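Local coordinates for carboxymuconolactone decarboxylase family protein (Methanocaldococcus jannaschii, PDB 3D7I), which belongs to the carboxymuconolactone decarboxylase family and is possibly involved in oxygen detoxification, perhaps as a peroxiredoxin-like oxidoreductase, at the interface of chains A and B. Sequence-based numbering; all coordinates share one arbitrary frame. Chains: chain A/B, carboxymuconolactone decarboxylase family protein.

Contact 1: the interface of chains A and B. Residues chain A 52, 55, 57, 59-60; chain B 56, 93, 97.
Polar and apolar pieces alternate in this subunit interface between two copies of one protein in a six-copy deposited assembly, where a salt bridge and a proline packing contact join the start of one chain's C-terminal helix to a loop of the other. A:Asp57 carries the polar half. Its CG stands anti to the backbone N (chi1 -179°), which points the carboxylate out at chain B, and B:Lys97 comes to meet it tip to tip. The ammonium NZ of B:Lys97 lies 2.7 Å from OD1 of A:Asp57, both a hydrogen bond and a salt bridge, and approaches from above the carboxylate plane, 49° out of it. The extended first part of the lysine lays CD along the carboxylate, 3.5 Å from A:Asp57 OD2, and the bends at chi3 and chi4 (76°) then bring NZ to OD1. OD1 is gripped a second time from its own chain: the backbone N of A:Val59 donates to A:Asp57 OD1 at 3.0 Å, again from above the plane. Sitting just before helix 58-72, the aspartate caps its N-terminus, whose dipole would be expected to stabilise the negative charge. The other oxygen, A:Asp57 OD2, holds a water at 2.7 Å, and the same water reaches the carbonyl O of B:Pro93. An alanine here would take away the carboxylate, with its lysine pair, helix cap and water link, and would probably weaken the hold of this loop on chain B. The thiol SG of B:Cys56 lies 3.6 Å from the backbone N of A:Asp57. Alongside, the B:Pro93 ring rests its CG 3.8 Å from A:Val52 CG1, crossing at about a right angle; the same CG lies at the edge of the A:Arg55 guanidinium, in its plane. In the fold, chain A gives the end of helix 41-53, the loop after it and the start of helix 58-72, and chain B gives helix 92-104 and loop residue B:Cys56.

Contact 2: the interface of chains A and B. Residues chain A 11-12, 15, 22, 26; chain B 84, 87, 92, 95-96, 99-100, 103.
The C-terminal helix 92-104 of chain B lies against the first two helices of chain A, 10-18 and 20-33, with B:Arg84 and B:Leu87 of helix 76-90 adding to the apolar subunit interface. B:Phe95 is at its tight centre. With CG anti to the backbone N (chi1 176°), the ring projects from the helix and presents its far rim to chain A. B:Phe95 CE2 meets the delta-methyl CD1 of A:Ile26 at 3.6 Å, while CZ of the same ring lies 3.8 Å from A:Leu22 CD2, a tip-to-tip approach. A:Val15 also comes in tip to tip, its CG2 reaching both rim carbons. Within chain B, CG of the selenomethionine B:Met99 lies over one face of the ring, offset toward the rim, and so backs that face.

A:Ile26 divides its branches. Its CG1 arm, beside the backbone N (chi1 -74°), carries CD1 to the phenyl rim and to B:Leu87 CD2, and its CG2 methyl takes the selenomethionine B:Met92, 3.8 Å from CE. B:Met92 is bent at chi2 and chi3, which turns its end back toward a third selenomethionine, A:Met12, whose selenium is 4.0 Å from B:Thr96 CG2. The hydroxyl OG1 of B:Thr96 is turned away from this contact and bonds its own helix, at 3.1 Å from B:Met92 O.

The slack is on the chain B side, where B:Arg84, B:Glu103 and the incompletely modelled B:Lys100 lose little surface, while A:Gly11 and A:Leu22 opposite stay well covered. A:Leu22 CD2 lies over one face of the B:Arg84 guanidinium, offset toward its rim. The carboxylate OE2 of B:Glu103 stands 2.8 Å from A:Gly11 O; both can only accept unless the acid carries a proton, which is not seen, so the pair reads as a clash and carries no weight. The apolar centre probably holds the two subunits together through the burial of its side chains.

Contact 1: the interface of chains A and B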
# COMPACT_ATOMS: atom_id res chain seq x y z
N VAL A 52 -3.74 -10.96 -1.94
CA VAL A 52 -4.38 -10.47 -0.70
C VAL A 52 -3.52 -10.72 0.53
O VAL A 52 -3.47 -9.87 1.42
CB VAL A 52 -5.83 -10.97 -0.49
CG1 VAL A 52 -6.73 -10.42 -1.62
CG2 VAL A 52 -5.92 -12.53 -0.32
N ARG A 55 -1.08 -7.97 1.53
CA ARG A 55 -1.71 -6.75 2.10
C ARG A 55 -2.27 -7.00 3.51
O ARG A 55 -2.11 -8.09 4.07
CB ARG A 55 -2.80 -6.27 1.15
CG ARG A 55 -2.22 -6.02 -0.23
CD ARG A 55 -3.11 -5.17 -1.08
NE ARG A 55 -4.36 -5.86 -1.34
CZ ARG A 55 -4.90 -6.06 -2.55
NH1 ARG A 55 -4.30 -5.63 -3.66
NH2 ARG A 55 -6.05 -6.68 -2.63
N ASP A 57 -5.49 -6.80 4.98
CA ASP A 57 -6.86 -7.14 5.29
C ASP A 57 -6.93 -8.62 5.69
O ASP A 57 -6.95 -9.49 4.84
CB ASP A 57 -7.80 -6.83 4.10
CG ASP A 57 -9.28 -7.15 4.40
OD1 ASP A 57 -9.60 -7.56 5.55
OD2 ASP A 57 -10.11 -6.98 3.47
N VAL A 59 -9.47 -10.28 6.79
CA VAL A 59 -10.71 -10.93 6.38
C VAL A 59 -10.62 -11.46 4.98
O VAL A 59 -11.05 -12.58 4.71
CB VAL A 59 -11.93 -9.96 6.49
CG1 VAL A 59 -13.15 -10.53 5.73
CG2 VAL A 59 -12.25 -9.71 7.96
N ALA A 60 -10.04 -10.66 4.10
CA ALA A 60 -9.84 -11.05 2.73
C ALA A 60 -8.93 -12.28 2.67
O ALA A 60 -9.17 -13.21 1.90
CB ALA A 60 -9.26 -9.89 1.93
N CYS B 56 -6.78 -0.68 4.25
CA CYS B 56 -7.29 -1.79 5.08
C CYS B 56 -7.76 -1.40 6.47
O CYS B 56 -8.28 -2.25 7.21
CB CYS B 56 -6.25 -2.92 5.20
SG CYS B 56 -5.50 -3.43 3.64
N PRO B 93 -11.63 -6.86 -2.68
CA PRO B 93 -11.45 -6.90 -1.21
C PRO B 93 -11.80 -5.59 -0.49
O PRO B 93 -12.51 -5.60 0.53
CB PRO B 93 -9.98 -7.28 -1.05
CG PRO B 93 -9.67 -8.05 -2.28
CD PRO B 93 -10.43 -7.36 -3.38
N LYS B 97 -15.20 -5.21 1.98
CA LYS B 97 -14.95 -4.86 3.37
C LYS B 97 -15.72 -3.59 3.71
O LYS B 97 -16.40 -3.52 4.74
CB LYS B 97 -13.44 -4.65 3.61
CG LYS B 97 -13.06 -4.24 5.04
CD LYS B 97 -11.54 -4.29 5.26
CE LYS B 97 -11.20 -4.65 6.70
NZ LYS B 97 -11.40 -6.09 6.98
O HOH W 1 -12.33 -7.77 2.25

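Contact 2: the interface of chains A and B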
# COMPACT_ATOMS: atom_id res chain seq x y z
N GLY A 11 -21.37 -8.18 2.72
CA GLY A 11 -21.17 -7.08 1.78
C GLY A 11 -21.94 -7.33 0.50
O GLY A 11 -22.73 -6.49 0.05
N MSE A 12 -21.74 -8.52 -0.07
CA MSE A 12 -22.31 -8.89 -1.35
C MSE A 12 -23.80 -9.22 -1.30
O MSE A 12 -24.52 -8.99 -2.28
CB MSE A 12 -21.51 -10.05 -1.95
CG MSE A 12 -20.13 -9.63 -2.29
SE MSE A 12 -20.24 -8.12 -3.52
CE MSE A 12 -20.61 -9.21 -5.07
N VAL A 15 -25.34 -5.74 -1.60
CA VAL A 15 -25.11 -5.28 -2.97
C VAL A 15 -26.14 -5.96 -3.90
O VAL A 15 -26.82 -5.31 -4.66
CB VAL A 15 -23.68 -5.56 -3.46
CG1 VAL A 15 -23.51 -5.11 -4.88
CG2 VAL A 15 -22.65 -4.85 -2.58
N LEU A 22 -24.88 -3.43 -10.36
CA LEU A 22 -23.50 -3.52 -9.86
C LEU A 22 -23.17 -4.96 -9.48
O LEU A 22 -22.14 -5.49 -9.84
CB LEU A 22 -23.34 -2.60 -8.66
CG LEU A 22 -21.94 -2.49 -8.06
CD1 LEU A 22 -20.98 -1.91 -9.10
CD2 LEU A 22 -22.04 -1.64 -6.81
N ILE A 26 -20.31 -7.44 -11.09
CA ILE A 26 -19.36 -8.07 -10.20
C ILE A 26 -19.27 -9.58 -10.41
O ILE A 26 -18.18 -10.16 -10.50
CB ILE A 26 -19.68 -7.74 -8.73
CG1 ILE A 26 -19.30 -6.27 -8.42
CG2 ILE A 26 -18.98 -8.74 -7.82
CD1 ILE A 26 -19.82 -5.78 -7.09
N ARG B 84 -18.50 2.46 -5.00
CA ARG B 84 -18.43 2.03 -6.41
C ARG B 84 -17.08 2.40 -7.01
O ARG B 84 -16.41 1.62 -7.68
CB ARG B 84 -19.58 2.66 -7.21
CG ARG B 84 -20.96 2.19 -6.80
CD ARG B 84 -22.04 3.03 -7.43
NE ARG B 84 -22.52 2.46 -8.66
CZ ARG B 84 -23.61 1.69 -8.78
NH1 ARG B 84 -24.39 1.34 -7.77
NH2 ARG B 84 -23.90 1.25 -9.96
N LEU B 87 -14.28 0.18 -5.65
CA LEU B 87 -14.19 -1.07 -6.39
C LEU B 87 -13.35 -0.90 -7.65
O LEU B 87 -12.45 -1.67 -7.90
CB LEU B 87 -15.59 -1.57 -6.77
CG LEU B 87 -15.68 -2.76 -7.71
CD1 LEU B 87 -15.03 -3.99 -7.11
CD2 LEU B 87 -17.18 -3.01 -8.04
N MSE B 92 -12.01 -5.83 -5.41
CA MSE B 92 -13.09 -6.43 -4.64
C MSE B 92 -12.84 -6.48 -3.13
O MSE B 92 -13.76 -6.16 -2.34
CB MSE B 92 -13.44 -7.81 -5.20
CG MSE B 92 -14.25 -7.79 -6.40
SE MSE B 92 -16.01 -7.24 -5.91
CE MSE B 92 -16.58 -8.85 -4.93
N PHE B 95 -13.67 -3.09 -1.62
CA PHE B 95 -15.09 -2.83 -1.84
C PHE B 95 -15.96 -3.63 -0.85
O PHE B 95 -16.85 -3.07 -0.19
CB PHE B 95 -15.47 -3.24 -3.25
CG PHE B 95 -16.96 -3.10 -3.54
CD1 PHE B 95 -17.54 -1.86 -3.59
CD2 PHE B 95 -17.76 -4.21 -3.74
CE1 PHE B 95 -18.90 -1.70 -3.87
CE2 PHE B 95 -19.13 -4.07 -4.00
CZ PHE B 95 -19.70 -2.82 -4.06
N THR B 96 -15.71 -4.93 -0.76
CA THR B 96 -16.61 -5.78 0.03
C THR B 96 -16.43 -5.48 1.52
O THR B 96 -17.42 -5.44 2.26
CB THR B 96 -16.40 -7.28 -0.28
OG1 THR B 96 -15.06 -7.62 0.02
CG2 THR B 96 -16.66 -7.58 -1.75
N MSE B 99 -18.28 -2.15 2.12
CA MSE B 99 -19.72 -2.32 2.00
C MSE B 99 -20.26 -2.95 3.27
O MSE B 99 -21.32 -2.55 3.74
CB MSE B 99 -20.13 -3.17 0.79
CG MSE B 99 -20.25 -2.45 -0.49
SE MSE B 99 -21.70 -1.10 -0.55
CE MSE B 99 -22.57 -1.57 0.50
N LYS B 100 -19.56 -3.94 3.81
CA LYS B 100 -19.98 -4.59 5.06
C LYS B 100 -20.00 -3.64 6.26
O LYS B 100 -20.92 -3.68 7.09
CB LYS B 100 -19.08 -5.80 5.35
CG LYS B 100 -19.43 -6.53 6.66
N GLU B 103 -22.98 -1.30 5.80
CA GLU B 103 -24.20 -2.03 6.12
C GLU B 103 -24.44 -2.07 7.63
O GLU B 103 -25.57 -1.90 8.08
CB GLU B 103 -24.12 -3.46 5.59
CG GLU B 103 -24.18 -3.55 4.07
CD GLU B 103 -23.65 -4.88 3.51
OE1 GLU B 103 -23.48 -5.85 4.28
OE2 GLU B 103 -23.43 -4.93 2.27

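About 13 Å separates the centres of the C-alpha atoms of contact 1 and contact 2, and helix 92-104 of chain B runs through both. B:Pro93 and B:Lys97 face contact 1, whereas B:Met92, B:Phe95, B:Thr96 and B:Met99 interleave with them and face contact 2, which alone draws on helix 76-90 of chain B. Chain A uses the region from helix 41-53 to helix 58-72 in contact 1, helices 10-18 and 20-33 in contact 2. A salt bridge with some apolar packing in contact 1, and almost wholly apolar packing in contact 2, likely fix the relative placement of the subunits.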